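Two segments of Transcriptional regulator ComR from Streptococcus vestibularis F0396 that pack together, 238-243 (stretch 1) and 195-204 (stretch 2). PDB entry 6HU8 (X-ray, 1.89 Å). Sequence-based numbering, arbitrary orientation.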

# COMPACT_ATOMS: atom_id res chain seq x y z
N GLU A 238 6.72 -1.35 18.29
CA GLU A 238 6.46 -1.97 19.59
C GLU A 238 5.55 -3.20 19.48
O GLU A 238 5.81 -4.22 20.13
CB GLU A 238 5.85 -0.96 20.55
CG GLU A 238 5.65 -1.51 21.95
CD GLU A 238 6.96 -1.98 22.58
OE1 GLU A 238 7.91 -1.16 22.63
OE2 GLU A 238 7.04 -3.15 23.00
N LYS A 239 4.50 -3.09 18.67
CA LYS A 239 3.51 -4.14 18.56
C LYS A 239 4.12 -5.40 17.95
O LYS A 239 3.90 -6.51 18.42
CB LYS A 239 2.31 -3.68 17.73
CG LYS A 239 0.96 -3.89 18.42
CD LYS A 239 0.63 -5.36 18.59
CE LYS A 239 -0.59 -5.55 19.48
NZ LYS A 239 -1.79 -4.87 18.91
N SER A 240 4.92 -5.21 16.90
CA SER A 240 5.46 -6.34 16.17
C SER A 240 6.92 -6.61 16.44
O SER A 240 7.51 -7.49 15.80
CB SER A 240 5.25 -6.13 14.67
OG SER A 240 3.88 -6.21 14.35
N GLN A 241 7.50 -5.86 17.37
CA GLN A 241 8.90 -6.02 17.75
C GLN A 241 9.86 -5.86 16.56
O GLN A 241 10.82 -6.62 16.43
CB GLN A 241 9.12 -7.38 18.43
CG GLN A 241 8.57 -7.44 19.85
CD GLN A 241 9.12 -6.33 20.73
OE1 GLN A 241 10.31 -6.33 21.08
NE2 GLN A 241 8.27 -5.37 21.07
N PHE A 242 9.60 -4.88 15.70
CA PHE A 242 10.49 -4.61 14.56
C PHE A 242 11.74 -3.82 14.98
O PHE A 242 11.83 -2.62 14.69
CB PHE A 242 9.77 -3.79 13.49
CG PHE A 242 8.63 -4.49 12.83
CD1 PHE A 242 8.69 -5.85 12.53
CD2 PHE A 242 7.49 -3.78 12.47
CE1 PHE A 242 7.63 -6.48 11.91
CE2 PHE A 242 6.42 -4.42 11.84
CZ PHE A 242 6.50 -5.77 11.56
N HIS A 243 12.71 -4.47 15.62
CA HIS A 243 13.89 -3.77 16.11
C HIS A 243 14.73 -3.12 15.01
O HIS A 243 15.32 -2.04 15.21
CB HIS A 243 14.77 -4.74 16.92
CG HIS A 243 14.02 -5.43 18.01
ND1 HIS A 243 14.01 -6.80 18.15
CD2 HIS A 243 13.21 -4.94 18.98
CE1 HIS A 243 13.24 -7.13 19.18
NE2 HIS A 243 12.74 -6.02 19.70
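Stretch 2 (195-204) NIPTDDAYNI

Stretch 2 starts as an extended loop and turns into a helix at Asp-200. The two stretches run in roughly the same direction, so the contacts advance from Lys-239 to Ser-240 and then Phe-242. The backbones come nearest at Ser-240 and Asp-200, whose CA atoms are 6.2 Å apart.

Asn-195 makes no contact. Ile-196 points toward stretch 1. Its O accepts a hydrogen bond from Lys-239 NZ at 2.8 Å, and its CG2 lies 3.7 Å from Lys-239 CG. The aliphatic part of Lys-239 packs on the CG2 of Ile-196, and the lysine NZ reaches the backbone O of Ile-196. The CA-to-CB bond of Pro-197 points away, but its O is 3.9 Å from Lys-239 CD. Thr-198 OG1 lies 4.0 Å from Lys-239 CE.

Asp-199 is the N-cap. Its OD1 accepts a weak bond from Tyr-202 N at 3.4 Å. Asp-200 OD1 accepts from Ser-240 OG at 3.0 Å. Ala-201 and Tyr-202 do not touch stretch 1.

Asn-203 points toward stretch 1. Its ND2 donates to Ser-240 OG at 2.7 Å and to Pro-197 O at 3.0 Å, so one amide ties the helix to both the serine and the preceding loop. Asn-203 CB sits at the ring edge of Phe-242, 4.0 Å from CE2. Ile-204 closes the contact, with CG1 3.4 Å from Phe-242 CZ.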

# COMPACT_ATOMS: atom_id res chain seq x y z
N ASN A 195 -6.22 0.99 13.65
CA ASN A 195 -5.87 0.09 14.73
C ASN A 195 -4.58 -0.62 14.37
O ASN A 195 -4.30 -0.84 13.19
CB ASN A 195 -6.99 -0.91 15.01
CG ASN A 195 -6.57 -1.98 16.02
OD1 ASN A 195 -6.25 -1.66 17.17
ND2 ASN A 195 -6.55 -3.23 15.59
N ILE A 196 -3.78 -0.96 15.38
CA ILE A 196 -2.56 -1.72 15.16
C ILE A 196 -2.80 -3.16 15.64
O ILE A 196 -2.89 -3.40 16.84
CB ILE A 196 -1.35 -1.09 15.88
CG1 ILE A 196 -1.24 0.40 15.53
CG2 ILE A 196 -0.07 -1.83 15.53
CD1 ILE A 196 -0.07 1.11 16.21
N PRO A 197 -2.91 -4.11 14.70
CA PRO A 197 -3.26 -5.50 15.01
C PRO A 197 -2.05 -6.40 15.24
O PRO A 197 -0.91 -5.95 15.05
CB PRO A 197 -4.00 -5.95 13.75
CG PRO A 197 -3.26 -5.22 12.65
CD PRO A 197 -2.84 -3.88 13.24
N THR A 198 -2.30 -7.64 15.62
CA THR A 198 -1.28 -8.69 15.63
C THR A 198 -1.24 -9.33 14.24
O THR A 198 -1.96 -10.30 13.96
CB THR A 198 -1.55 -9.76 16.73
OG1 THR A 198 -1.21 -9.20 18.01
CG2 THR A 198 -0.69 -11.00 16.52
N ASP A 199 -0.41 -8.75 13.38
CA ASP A 199 -0.34 -9.12 11.97
C ASP A 199 0.81 -8.35 11.37
O ASP A 199 0.68 -7.16 11.03
CB ASP A 199 -1.65 -8.80 11.25
CG ASP A 199 -1.61 -9.12 9.76
OD1 ASP A 199 -0.62 -9.71 9.27
OD2 ASP A 199 -2.59 -8.79 9.07
N ASP A 200 1.95 -9.03 11.28
CA ASP A 200 3.19 -8.40 10.82
C ASP A 200 3.08 -7.89 9.38
O ASP A 200 3.56 -6.80 9.08
CB ASP A 200 4.36 -9.38 10.94
CG ASP A 200 4.76 -9.64 12.39
OD1 ASP A 200 4.24 -8.97 13.31
OD2 ASP A 200 5.62 -10.52 12.59
N ALA A 201 2.46 -8.67 8.49
CA ALA A 201 2.28 -8.25 7.11
C ALA A 201 1.57 -6.90 7.05
O ALA A 201 2.00 -5.98 6.34
CB ALA A 201 1.51 -9.29 6.32
N TYR A 202 0.48 -6.79 7.82
CA TYR A 202 -0.30 -5.56 7.85
C TYR A 202 0.52 -4.43 8.45
O TYR A 202 0.55 -3.29 7.93
CB TYR A 202 -1.60 -5.76 8.65
CG TYR A 202 -2.48 -4.52 8.68
CD1 TYR A 202 -3.44 -4.30 7.69
CD2 TYR A 202 -2.35 -3.57 9.68
CE1 TYR A 202 -4.24 -3.18 7.71
CE2 TYR A 202 -3.15 -2.45 9.71
CZ TYR A 202 -4.09 -2.25 8.72
OH TYR A 202 -4.88 -1.12 8.74
N ASN A 203 1.21 -4.73 9.54
CA ASN A 203 1.99 -3.72 10.24
C ASN A 203 3.18 -3.26 9.40
O ASN A 203 3.59 -2.11 9.50
CB ASN A 203 2.45 -4.23 11.59
CG ASN A 203 1.31 -4.39 12.56
OD1 ASN A 203 0.22 -3.87 12.34
ND2 ASN A 203 1.55 -5.12 13.64
N ILE A 204 3.73 -4.14 8.58
CA ILE A 204 4.82 -3.72 7.71
C ILE A 204 4.31 -2.74 6.64
O ILE A 204 4.96 -1.73 6.35
CB ILE A 204 5.52 -4.91 7.06
CG1 ILE A 204 6.32 -5.65 8.13
CG2 ILE A 204 6.47 -4.45 5.99
CD1 ILE A 204 7.27 -6.71 7.60